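Local coordinates for succinoglycan biosynthesis protein (Bacillus cereus ATCC 14579, PDB 2QGM) that is an erythromycin esterase-like protein, probably a hydrolase, that may act in succinoglycan biosynthesis, at residues Ser58-Leu64 with Arg95-Tyr99. Sequence-based numbering, arbitrary orientation.
Sequences SKPFEDL and RLVKY
Arg-95 reaches off its helix into the bend of the 58-64 loop and binds three of its oxygens, Lys-59 O, Pro-60 O and Asp-63 OD1. Its chain stays extended from CG to NE, then turns at the last torsion (chi4 73°), which swings the guanidinium in among the loop carbonyls. All three direct acceptors lie close to the guanidinium plane. NH1 donates to Lys-59 O at 2.9 Å, coming from above that carbonyl's plane, while NH2 makes an almost straight bond to Pro-60 O (2.7 Å). NH2 also gives its other hydrogen, less straight, to Asp-63 OD1 on the syn side, a 2.8 Å salt bridge. A water joins Asp-63 OD2 to Arg-95 NE, so both carboxylate oxygens are linked to the same guanidinium. Phe-61 CD1 lies over one face of the guanidinium, toward its rim, the two planes 33° apart.

Tyr-99 turns its edge toward the face of Phe-61 in an offset edge-to-face pair, centroids 5.5 Å apart. Lys-98 CG lies 3.9 Å from Phe-61 CZ, at the edge of that ring near its plane. Leu-64 CB sits squarely over the centre of the Tyr-99 ring, a CH-pi contact of 3.8 Å to the centroid; Leu-64 CD2 packs on Leu-96 CD1.

The contact fastens the loop leading from strand 50-51 into helix 65-71 onto helix 87-104. Leu-96 and Tyr-99 also touch helix 65-71, and Lys-98 packs on Trp-151 of helix 143-157.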
loop_
_atom_site.group_PDB
_atom_site.type_symbol
_atom_site.label_atom_id
_atom_site.label_comp_id
_atom_site.label_asym_id
_atom_site.label_seq_id
_atom_site.Cartn_x
_atom_site.Cartn_y
_atom_site.Cartn_z
ATOM N N SER A 58 -13.795 15.713 -5.087
ATOM C CA SER A 58 -14.019 17.132 -5.347
ATOM C C SER A 58 -14.932 17.846 -4.350
ATOM O O SER A 58 -14.934 19.079 -4.281
ATOM C CB SER A 58 -14.571 17.322 -6.759
ATOM O OG SER A 58 -15.789 16.625 -6.933
ATOM N N LYS A 59 -15.703 17.082 -3.583
ATOM C CA LYS A 59 -16.618 17.660 -2.601
ATOM C C LYS A 59 -15.931 18.146 -1.326
ATOM O O LYS A 59 -14.845 17.676 -0.977
ATOM C CB LYS A 59 -17.700 16.632 -2.232
ATOM C CG LYS A 59 -18.599 16.244 -3.391
ATOM C CD LYS A 59 -19.481 17.406 -3.827
ATOM C CE LYS A 59 -20.374 16.998 -4.986
ATOM N NZ LYS A 59 -21.314 18.085 -5.373
ATOM N N PRO A 60 -16.565 19.097 -0.616
ATOM C CA PRO A 60 -16.042 19.665 0.633
ATOM C C PRO A 60 -15.636 18.550 1.603
ATOM O O PRO A 60 -16.215 17.469 1.574
ATOM C CB PRO A 60 -17.222 20.487 1.152
ATOM C CG PRO A 60 -17.894 20.932 -0.100
ATOM C CD PRO A 60 -17.886 19.669 -0.936
ATOM N N PHE A 61 -14.668 18.831 2.471
ATOM C CA PHE A 61 -14.170 17.837 3.420
ATOM C C PHE A 61 -14.700 17.955 4.847
ATOM O O PHE A 61 -14.048 17.504 5.791
ATOM C CB PHE A 61 -12.637 17.892 3.469
ATOM C CG PHE A 61 -11.972 17.553 2.166
ATOM C CD1 PHE A 61 -12.195 16.322 1.560
ATOM C CD2 PHE A 61 -11.092 18.449 1.561
ATOM C CE1 PHE A 61 -11.553 15.980 0.371
ATOM C CE2 PHE A 61 -10.442 18.117 0.372
ATOM C CZ PHE A 61 -10.672 16.877 -0.228
ATOM N N GLU A 62 -15.875 18.554 5.016
ATOM C CA GLU A 62 -16.437 18.714 6.351
ATOM C C GLU A 62 -16.613 17.398 7.109
ATOM O O GLU A 62 -16.395 17.347 8.318
ATOM C CB GLU A 62 -17.785 19.438 6.284
ATOM C CG GLU A 62 -17.674 20.934 6.047
ATOM C CD GLU A 62 -16.933 21.654 7.166
ATOM O OE1 GLU A 62 -17.394 21.587 8.330
ATOM O OE2 GLU A 62 -15.892 22.287 6.882
ATOM N N ASP A 63 -16.996 16.334 6.405
ATOM C CA ASP A 63 -17.214 15.052 7.070
ATOM C C ASP A 63 -15.927 14.317 7.429
ATOM O O ASP A 63 -15.969 13.261 8.063
ATOM C CB ASP A 63 -18.126 14.148 6.222
ATOM C CG ASP A 63 -17.499 13.750 4.908
ATOM O OD1 ASP A 63 -16.643 14.503 4.400
ATOM O OD2 ASP A 63 -17.875 12.685 4.373
ATOM N N LEU A 64 -14.784 14.876 7.039
ATOM C CA LEU A 64 -13.502 14.253 7.354
ATOM C C LEU A 64 -12.805 14.933 8.530
ATOM O O LEU A 64 -11.700 14.545 8.911
ATOM C CB LEU A 64 -12.580 14.262 6.128
ATOM C CG LEU A 64 -13.094 13.444 4.937
ATOM C CD1 LEU A 64 -12.142 13.562 3.752
ATOM C CD2 LEU A 64 -13.258 11.993 5.355
ATOM N N ARG A 95 -10.197 10.240 -2.157
ATOM C CA ARG A 95 -10.723 11.367 -1.391
ATOM C C ARG A 95 -9.894 11.534 -0.115
ATOM O O ARG A 95 -9.500 12.644 0.236
ATOM C CB ARG A 95 -12.205 11.146 -1.053
ATOM C CG ARG A 95 -12.845 12.234 -0.210
ATOM C CD ARG A 95 -14.358 12.035 -0.132
ATOM N NE ARG A 95 -14.984 12.860 0.899
ATOM C CZ ARG A 95 -15.154 14.175 0.815
ATOM N NH1 ARG A 95 -14.753 14.838 -0.264
ATOM N NH2 ARG A 95 -15.715 14.835 1.822
ATOM N N LEU A 96 -9.615 10.422 0.564
ATOM C CA LEU A 96 -8.820 10.446 1.788
ATOM C C LEU A 96 -7.417 11.006 1.531
ATOM O O LEU A 96 -6.930 11.829 2.294
ATOM C CB LEU A 96 -8.708 9.036 2.376
ATOM C CG LEU A 96 -9.477 8.672 3.651
ATOM C CD1 LEU A 96 -10.694 9.567 3.840
ATOM C CD2 LEU A 96 -9.862 7.195 3.592
ATOM N N VAL A 97 -6.776 10.552 0.461
ATOM C CA VAL A 97 -5.442 11.025 0.100
ATOM C C VAL A 97 -5.488 12.532 -0.123
ATOM O O VAL A 97 -4.670 13.285 0.412
ATOM C CB VAL A 97 -4.928 10.318 -1.195
ATOM C CG1 VAL A 97 -3.651 10.997 -1.699
ATOM C CG2 VAL A 97 -4.670 8.835 -0.916
ATOM N N LYS A 98 -6.468 12.985 -0.892
ATOM C CA LYS A 98 -6.589 14.411 -1.164
ATOM C C LYS A 98 -6.732 15.217 0.129
ATOM O O LYS A 98 -6.142 16.292 0.272
ATOM C CB LYS A 98 -7.779 14.664 -2.091
ATOM C CG LYS A 98 -7.764 16.041 -2.727
ATOM C CD LYS A 98 -8.894 16.193 -3.729
ATOM C CE LYS A 98 -8.856 17.552 -4.389
ATOM N NZ LYS A 98 -10.047 17.751 -5.252
ATOM N N TYR A 99 -7.510 14.701 1.073
ATOM C CA TYR A 99 -7.691 15.386 2.349
ATOM C C TYR A 99 -6.373 15.440 3.130
ATOM O O TYR A 99 -5.991 16.491 3.647
ATOM C CB TYR A 99 -8.760 14.675 3.183
ATOM C CG TYR A 99 -8.971 15.301 4.540
ATOM C CD1 TYR A 99 -9.621 16.524 4.674
ATOM C CD2 TYR A 99 -8.496 14.677 5.693
ATOM C CE1 TYR A 99 -9.797 17.108 5.930
ATOM C CE2 TYR A 99 -8.661 15.253 6.944
ATOM C CZ TYR A 99 -9.309 16.467 7.059
ATOM O OH TYR A 99 -9.447 17.056 8.298
HETATM O O HOH W 1 -16.190 11.281 2.824
#